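Local coordinates for NIF3-related protein (Bacillus cereus, PDB 2GX8) that is of unknown function but, as a NIF3-family protein, carries a conserved two-zinc site and a probable regulatory domain, at residues A142-L147 and Q290-K295; G270-L275 and K309-G314; T334-Y339 and P355-E360. All blocks are in the same frame, centred on the assembly; numbering follows the deposited sequence.

How the contacts relate
The three contacts lie on one side of the chain's centre, contact 3 at the zinc ions. Contact 3 supplies two of the zinc ligands, His357 and Glu360. Contact 2, the two centres about 14 Å apart, pairs strand 306-313 with strand 270-280; strand 306-313 also neighbours strand 331-335 of contact 3, and Leu313 O lies 2.9 Å from Thr334 OG1, a probable hydrogen bond. Contact 1 joins two helix ends, its centre about 11 Å from that of contact 2, and Leu147 CD2 comes 3.6 Å from Leu275 CD2. Its Leu292 CD1 reaches Pro355 CG of contact 3 at 4.0 Å, while the Leu292 side chain remains about 13 Å from a zinc ion.

Contact 1. Residues A142-L147 and Q290-K295; sequences AEALGL and QSLDVK
Ser291 and Leu292, in the last turn of helix 281-292, meet Ala144 and Leu145 where helix 137-145 runs out. The backbones come nearest at Leu145 and Ser291, whose CA atoms are 5.8 Å apart. Ser291 reaches across with its hydroxyl: OG is turned opposite its own backbone N (chi1 -166°), a rotation that carries it to 2.6 Å from Ala144 O. Ser291 OG also lies 3.6 Å from Leu145 CD2, so a polar and an apolar approach share one small side chain.

Next to this, the two leucines do the greasy part of the work. Neither CB points straight across; Leu145 sets CG beside its backbone N and opposite the carbonyl carbon (chi1 -68°), and from there CD2 extends to the other helix. The two side chains run at a slant to one another. Leu145 CD2 touches the branch point of its partner, 4.0 Å from Leu292 CG. One of that residue's branches, Leu292 CD2, meets the methyl of Ala144, with CB 3.8 Å away. Leu292 CD2 thus lies between Ala144 CB and Leu145 CD2, while the Leu292 side chain also rests on Pro355 and Val359 of the loop that carries the zinc ligands His357 and Glu360.

Helix 137-145 closes here in a Schellman motif: Gly146, with positive phi, sends its N to Glu143 O at 2.8 Å, and Leu147 N goes back to Ala142 O at 3.0 Å. Those bonds employ the carbonyls of Ala142 and Glu143; Ala144 O, which they do not use, is the one that Ser291 OG approaches. The chemistry implies a division of labour across 180 Å² of buried surface: apolar contacts of Ala144 and the two buried leucines hold the helix ends together, and the serine brings a polar atom to a carbonyl of the last turn.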
# COMPACT_ATOMS: atom_id res chain seq x y z
N ALA C 142 -9.52 -34.91 -16.43
CA ALA C 142 -10.82 -35.55 -16.16
C ALA C 142 -11.02 -36.76 -17.05
O ALA C 142 -11.42 -37.80 -16.55
CB ALA C 142 -11.96 -34.58 -16.33
N GLU C 143 -10.75 -36.63 -18.35
CA GLU C 143 -10.87 -37.75 -19.30
C GLU C 143 -9.98 -38.87 -18.84
O GLU C 143 -10.40 -40.00 -18.75
CB GLU C 143 -10.38 -37.38 -20.70
CG GLU C 143 -11.11 -36.25 -21.43
CD GLU C 143 -10.34 -35.75 -22.70
OE1 GLU C 143 -9.60 -36.57 -23.32
OE2 GLU C 143 -10.49 -34.54 -23.07
N ALA C 144 -8.72 -38.53 -18.56
CA ALA C 144 -7.70 -39.51 -18.16
C ALA C 144 -8.18 -40.34 -16.97
O ALA C 144 -7.92 -41.55 -16.90
CB ALA C 144 -6.40 -38.80 -17.84
N LEU C 145 -8.88 -39.68 -16.05
CA LEU C 145 -9.45 -40.32 -14.87
C LEU C 145 -10.78 -41.07 -15.12
O LEU C 145 -11.24 -41.81 -14.26
CB LEU C 145 -9.66 -39.28 -13.78
CG LEU C 145 -8.41 -38.67 -13.13
CD1 LEU C 145 -8.86 -37.61 -12.14
CD2 LEU C 145 -7.49 -39.72 -12.47
N GLY C 146 -11.40 -40.86 -16.28
CA GLY C 146 -12.69 -41.49 -16.57
C GLY C 146 -13.86 -40.79 -15.88
O GLY C 146 -14.88 -41.42 -15.57
N LEU C 147 -13.74 -39.49 -15.62
CA LEU C 147 -14.82 -38.75 -14.98
C LEU C 147 -15.91 -38.37 -15.99
O LEU C 147 -15.62 -37.95 -17.12
CB LEU C 147 -14.30 -37.49 -14.29
CG LEU C 147 -13.28 -37.52 -13.16
CD1 LEU C 147 -13.37 -36.21 -12.45
CD2 LEU C 147 -13.52 -38.64 -12.16
N GLN C 290 -2.17 -45.15 -12.04
CA GLN C 290 -2.16 -45.86 -13.31
C GLN C 290 -2.64 -44.93 -14.39
O GLN C 290 -2.05 -44.81 -15.46
CB GLN C 290 -3.05 -47.13 -13.19
CG GLN C 290 -3.37 -47.88 -14.48
CD GLN C 290 -4.61 -47.33 -15.22
OE1 GLN C 290 -4.70 -47.41 -16.44
NE2 GLN C 290 -5.56 -46.76 -14.47
N SER C 291 -3.71 -44.23 -14.04
CA SER C 291 -4.47 -43.34 -14.89
C SER C 291 -3.66 -42.12 -15.32
O SER C 291 -3.70 -41.72 -16.48
CB SER C 291 -5.67 -42.95 -14.06
OG SER C 291 -6.68 -42.35 -14.80
N LEU C 292 -2.92 -41.55 -14.36
CA LEU C 292 -2.08 -40.37 -14.61
C LEU C 292 -0.59 -40.66 -14.75
O LEU C 292 0.19 -39.72 -14.85
CB LEU C 292 -2.29 -39.31 -13.54
CG LEU C 292 -3.72 -38.79 -13.36
CD1 LEU C 292 -3.72 -37.62 -12.37
CD2 LEU C 292 -4.32 -38.37 -14.68
N ASP C 293 -0.21 -41.95 -14.76
CA ASP C 293 1.16 -42.41 -15.00
C ASP C 293 2.18 -41.89 -14.00
O ASP C 293 3.18 -41.28 -14.37
CB ASP C 293 1.60 -42.11 -16.45
CG ASP C 293 2.92 -42.80 -16.85
OD1 ASP C 293 3.38 -43.74 -16.16
OD2 ASP C 293 3.50 -42.40 -17.90
N VAL C 294 1.91 -42.11 -12.71
CA VAL C 294 2.85 -41.73 -11.68
C VAL C 294 3.22 -42.92 -10.79
O VAL C 294 2.41 -43.84 -10.57
CB VAL C 294 2.40 -40.50 -10.85
CG1 VAL C 294 2.37 -39.25 -11.74
CG2 VAL C 294 1.09 -40.74 -10.20
N LYS C 295 4.46 -42.91 -10.29
CA LYS C 295 4.91 -43.99 -9.44
C LYS C 295 4.41 -43.89 -8.01
O LYS C 295 4.17 -44.90 -7.36
CB LYS C 295 6.43 -44.13 -9.56
CG LYS C 295 6.89 -44.34 -11.03
CD LYS C 295 6.25 -45.62 -11.67
CE LYS C 295 6.40 -45.68 -13.22
NZ LYS C 295 5.71 -44.55 -13.93

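Contact 2. Residues G270-L275 and K309-G314; sequences GKIGYL and KVAVLG
Tyr274 turns CG beside its backbone N (chi1 -63°), Lys309 sends CG between its N and carbonyl carbon (chi1 80°), and the two side chains run side by side, pointing the same way. They sit on an antiparallel ladder of the large mixed sheet, where strand 270-280 pairs with strand 306-313. Lys271 with Val312 and Gly273 with Val310 are the hydrogen-bonded pairs. Val312 N to Lys271 O is 2.9 Å and nearly straight at 167°, and Gly273 N to Val310 O is 3.0 Å. Ile272-Ala311 and Tyr274-Lys309 are the non-hydrogen-bonded pairs, and on their shared face Ile272 CD1 packs on Lys309 CE at 3.6 Å. Beside Val310, Leu275 CG lies 3.7 Å from Val310 CG2, with Phe284 of helix 281-292 and Leu147 covering both side chains. Strand 331-335 runs along the far edge of strand 306-313, and strand 150-168 pairs with strand 270-280. Lys309 CB meets Tyr274 CE2 at 3.3 Å; farther out the lysine chain bends at chi3, and CE and NZ come to the hydroxyl. Lys309 NZ is bonded to Lys327 O and also donates to Tyr274 OH at 3.1 Å.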
# COMPACT_ATOMS: atom_id res chain seq x y z
N GLY C 270 -10.03 -26.27 -12.93
CA GLY C 270 -10.43 -27.62 -12.52
C GLY C 270 -11.79 -28.09 -12.94
O GLY C 270 -12.65 -27.27 -13.30
N LYS C 271 -12.00 -29.42 -12.88
CA LYS C 271 -13.28 -30.08 -13.21
C LYS C 271 -13.81 -30.91 -12.04
O LYS C 271 -13.06 -31.39 -11.21
CB LYS C 271 -13.13 -31.02 -14.43
CG LYS C 271 -12.81 -30.28 -15.75
CD LYS C 271 -14.01 -29.48 -16.20
CE LYS C 271 -13.66 -28.58 -17.38
NZ LYS C 271 -14.87 -27.93 -17.98
N ILE C 272 -15.13 -31.03 -11.93
CA ILE C 272 -15.69 -31.89 -10.91
C ILE C 272 -16.70 -32.76 -11.63
O ILE C 272 -17.50 -32.25 -12.40
CB ILE C 272 -16.25 -31.12 -9.67
CG1 ILE C 272 -16.61 -32.12 -8.54
CG2 ILE C 272 -17.40 -30.17 -10.02
CD1 ILE C 272 -17.00 -31.48 -7.23
N GLY C 273 -16.60 -34.07 -11.42
CA GLY C 273 -17.43 -35.05 -12.09
C GLY C 273 -17.58 -36.32 -11.25
O GLY C 273 -17.23 -36.33 -10.07
N TYR C 274 -18.04 -37.39 -11.89
CA TYR C 274 -18.32 -38.66 -11.20
C TYR C 274 -17.61 -39.88 -11.77
O TYR C 274 -17.59 -40.08 -12.98
CB TYR C 274 -19.83 -38.93 -11.25
CG TYR C 274 -20.66 -37.91 -10.52
CD1 TYR C 274 -21.19 -36.80 -11.18
CD2 TYR C 274 -20.88 -38.04 -9.14
CE1 TYR C 274 -21.95 -35.84 -10.48
CE2 TYR C 274 -21.64 -37.10 -8.43
CZ TYR C 274 -22.16 -36.01 -9.10
OH TYR C 274 -22.91 -35.10 -8.36
N LEU C 275 -17.05 -40.71 -10.90
CA LEU C 275 -16.45 -41.96 -11.36
C LEU C 275 -17.56 -42.85 -11.93
O LEU C 275 -18.75 -42.62 -11.67
CB LEU C 275 -15.71 -42.68 -10.23
CG LEU C 275 -14.44 -42.07 -9.64
CD1 LEU C 275 -13.96 -42.86 -8.44
CD2 LEU C 275 -13.31 -41.94 -10.67
N LYS C 309 -17.83 -38.80 -6.23
CA LYS C 309 -17.52 -37.63 -7.06
C LYS C 309 -16.16 -37.08 -6.74
O LYS C 309 -15.78 -36.92 -5.58
CB LYS C 309 -18.61 -36.56 -7.12
CG LYS C 309 -18.72 -35.62 -5.98
CD LYS C 309 -19.93 -34.68 -6.18
CE LYS C 309 -19.81 -33.77 -7.39
NZ LYS C 309 -21.01 -32.87 -7.48
N VAL C 310 -15.44 -36.77 -7.81
CA VAL C 310 -14.07 -36.36 -7.79
C VAL C 310 -13.85 -34.97 -8.38
O VAL C 310 -14.39 -34.64 -9.44
CB VAL C 310 -13.25 -37.33 -8.68
CG1 VAL C 310 -11.78 -36.94 -8.75
CG2 VAL C 310 -13.42 -38.78 -8.21
N ALA C 311 -13.04 -34.17 -7.70
CA ALA C 311 -12.64 -32.85 -8.18
C ALA C 311 -11.17 -32.97 -8.62
O ALA C 311 -10.39 -33.64 -7.98
CB ALA C 311 -12.79 -31.79 -7.08
N VAL C 312 -10.81 -32.38 -9.74
CA VAL C 312 -9.38 -32.36 -10.14
C VAL C 312 -8.95 -30.99 -10.60
O VAL C 312 -9.71 -30.30 -11.23
CB VAL C 312 -9.00 -33.45 -11.20
CG1 VAL C 312 -9.99 -33.47 -12.36
CG2 VAL C 312 -7.57 -33.27 -11.69
N LEU C 313 -7.74 -30.58 -10.24
CA LEU C 313 -7.24 -29.31 -10.68
C LEU C 313 -5.73 -29.49 -10.86
O LEU C 313 -4.99 -29.64 -9.88
CB LEU C 313 -7.59 -28.22 -9.66
CG LEU C 313 -7.36 -26.76 -10.04
CD1 LEU C 313 -8.16 -25.89 -9.13
CD2 LEU C 313 -5.93 -26.35 -9.99
N GLY C 314 -5.25 -29.51 -12.10
CA GLY C 314 -3.83 -29.75 -12.32
C GLY C 314 -3.03 -28.59 -11.79
O GLY C 314 -3.50 -27.46 -11.89

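Contact 3. Residues T334-Y339 and P355-E360; sequences TGDMYY and PGHNVE. With ZN (zinc ion), chain L; ZN (zinc ion), chain M.
The dimetal-binding site of this NIF3-family protein takes two of its ligands from segment 355-360, and segment 334-339 supplies the second-shell carboxylate behind one of them. Asp336 accepts a hydrogen bond from His357: ND1 donates to OD2 at 2.7 Å, nearly straight at 165°. The carboxylate oxygen lies close to the ring plane, while the donor meets OD2 on its syn side, 34° out of the carboxylate plane. With CG opposite the backbone N (chi1 -165°), His357 places its ring between Asp336 and one zinc ion, with NE2 2.1 Å from the metal. Glu360 bridges the pair, OE1 2.5 Å from that zinc and OE2 2.2 Å from the other. His93 completes the first site, His92 and Asp131 the second. A water joins Asp336 OD1, at 3.0 Å, to His357 N, and the same OD1 takes a bond from Tyr339 N of the second subunit. Asp336 is thus held at both oxygens. The bond to OD2 at ND1 and the zinc at NE2 together fix the rotation of the histidine ring, and the negative charge of Asp336 would probably polarise the imidazole and make NE2 a stronger zinc ligand.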
# COMPACT_ATOMS: atom_id res chain seq x y z
N THR C 334 -5.14 -32.90 -6.76
CA THR C 334 -4.40 -31.69 -7.11
C THR C 334 -2.94 -31.78 -6.65
O THR C 334 -2.61 -32.62 -5.81
CB THR C 334 -5.10 -30.45 -6.48
OG1 THR C 334 -4.58 -29.23 -7.02
CG2 THR C 334 -5.01 -30.49 -4.95
N GLY C 335 -2.06 -30.91 -7.15
CA GLY C 335 -0.66 -30.93 -6.76
C GLY C 335 -0.28 -29.93 -5.69
O GLY C 335 -1.08 -29.07 -5.29
N ASP C 336 0.94 -30.06 -5.20
CA ASP C 336 1.53 -29.13 -4.23
C ASP C 336 0.80 -28.95 -2.93
O ASP C 336 0.82 -27.89 -2.34
CB ASP C 336 1.75 -27.78 -4.90
CG ASP C 336 2.78 -27.83 -5.99
OD1 ASP C 336 3.72 -28.66 -5.85
OD2 ASP C 336 2.66 -27.04 -6.98
N MET C 337 0.19 -30.01 -2.43
CA MET C 337 -0.59 -29.90 -1.21
C MET C 337 0.23 -29.48 0.05
O MET C 337 1.14 -30.21 0.48
CB MET C 337 -1.33 -31.22 -0.98
CG MET C 337 -2.48 -31.09 -0.06
SD MET C 337 -3.70 -29.92 -0.70
CE MET C 337 -4.46 -29.67 0.83
N TYR C 338 -0.09 -28.32 0.61
CA TYR C 338 0.58 -27.82 1.80
C TYR C 338 0.06 -28.46 3.09
O TYR C 338 -1.13 -28.72 3.24
CB TYR C 338 0.49 -26.30 1.92
CG TYR C 338 1.52 -25.60 1.07
CD1 TYR C 338 1.17 -24.92 -0.12
CD2 TYR C 338 2.88 -25.64 1.45
CE1 TYR C 338 2.16 -24.29 -0.92
CE2 TYR C 338 3.86 -25.03 0.66
CZ TYR C 338 3.51 -24.36 -0.52
OH TYR C 338 4.52 -23.78 -1.25
N TYR C 339 0.96 -28.64 4.04
CA TYR C 339 0.62 -29.29 5.31
C TYR C 339 -0.62 -28.69 5.94
O TYR C 339 -1.56 -29.42 6.24
CB TYR C 339 1.82 -29.16 6.27
CG TYR C 339 1.70 -29.91 7.58
CD1 TYR C 339 1.44 -29.24 8.78
CD2 TYR C 339 1.91 -31.28 7.64
CE1 TYR C 339 1.35 -29.94 10.01
CE2 TYR C 339 1.84 -31.99 8.86
CZ TYR C 339 1.56 -31.32 10.04
OH TYR C 339 1.49 -32.04 11.23
N PRO C 355 -1.03 -36.40 -6.82
CA PRO C 355 -0.15 -37.16 -7.68
C PRO C 355 1.02 -36.30 -8.14
O PRO C 355 1.87 -36.78 -8.87
CB PRO C 355 -1.06 -37.49 -8.86
CG PRO C 355 -2.04 -36.33 -8.94
CD PRO C 355 -2.11 -35.72 -7.57
N GLY C 356 1.08 -35.04 -7.72
CA GLY C 356 2.16 -34.14 -8.11
C GLY C 356 1.72 -33.19 -9.20
O GLY C 356 0.89 -33.53 -10.06
N HIS C 357 2.28 -31.99 -9.16
CA HIS C 357 2.01 -30.93 -10.11
C HIS C 357 2.34 -31.40 -11.55
O HIS C 357 1.68 -31.03 -12.51
CB HIS C 357 2.91 -29.74 -9.74
CG HIS C 357 2.54 -28.44 -10.36
ND1 HIS C 357 2.54 -27.26 -9.64
CD2 HIS C 357 2.21 -28.10 -11.63
CE1 HIS C 357 2.23 -26.25 -10.44
NE2 HIS C 357 2.00 -26.74 -11.65
N ASN C 358 3.33 -32.27 -11.67
CA ASN C 358 3.77 -32.75 -12.96
C ASN C 358 2.75 -33.56 -13.75
O ASN C 358 3.02 -33.86 -14.89
CB ASN C 358 5.07 -33.54 -12.82
CG ASN C 358 5.72 -33.85 -14.15
OD1 ASN C 358 6.34 -32.98 -14.77
ND2 ASN C 358 5.62 -35.10 -14.57
N VAL C 359 1.60 -33.89 -13.17
CA VAL C 359 0.59 -34.63 -13.93
C VAL C 359 -0.03 -33.76 -15.04
O VAL C 359 -0.76 -34.25 -15.88
CB VAL C 359 -0.51 -35.29 -13.04
CG1 VAL C 359 0.13 -36.17 -11.99
CG2 VAL C 359 -1.41 -34.26 -12.39
N GLU C 360 0.25 -32.46 -15.01
CA GLU C 360 -0.18 -31.54 -16.06
C GLU C 360 0.54 -31.79 -17.37
O GLU C 360 0.25 -31.17 -18.36
CB GLU C 360 0.14 -30.11 -15.68
CG GLU C 360 -0.76 -29.58 -14.64
CD GLU C 360 -0.50 -28.11 -14.43
OE1 GLU C 360 0.68 -27.69 -14.42
OE2 GLU C 360 -1.49 -27.35 -14.31
ZN ZN L . 1.30 -25.55 -13.28
ZN ZN M . -1.47 -25.35 -15.12
O HOH W 1 4.31 -31.46 -6.90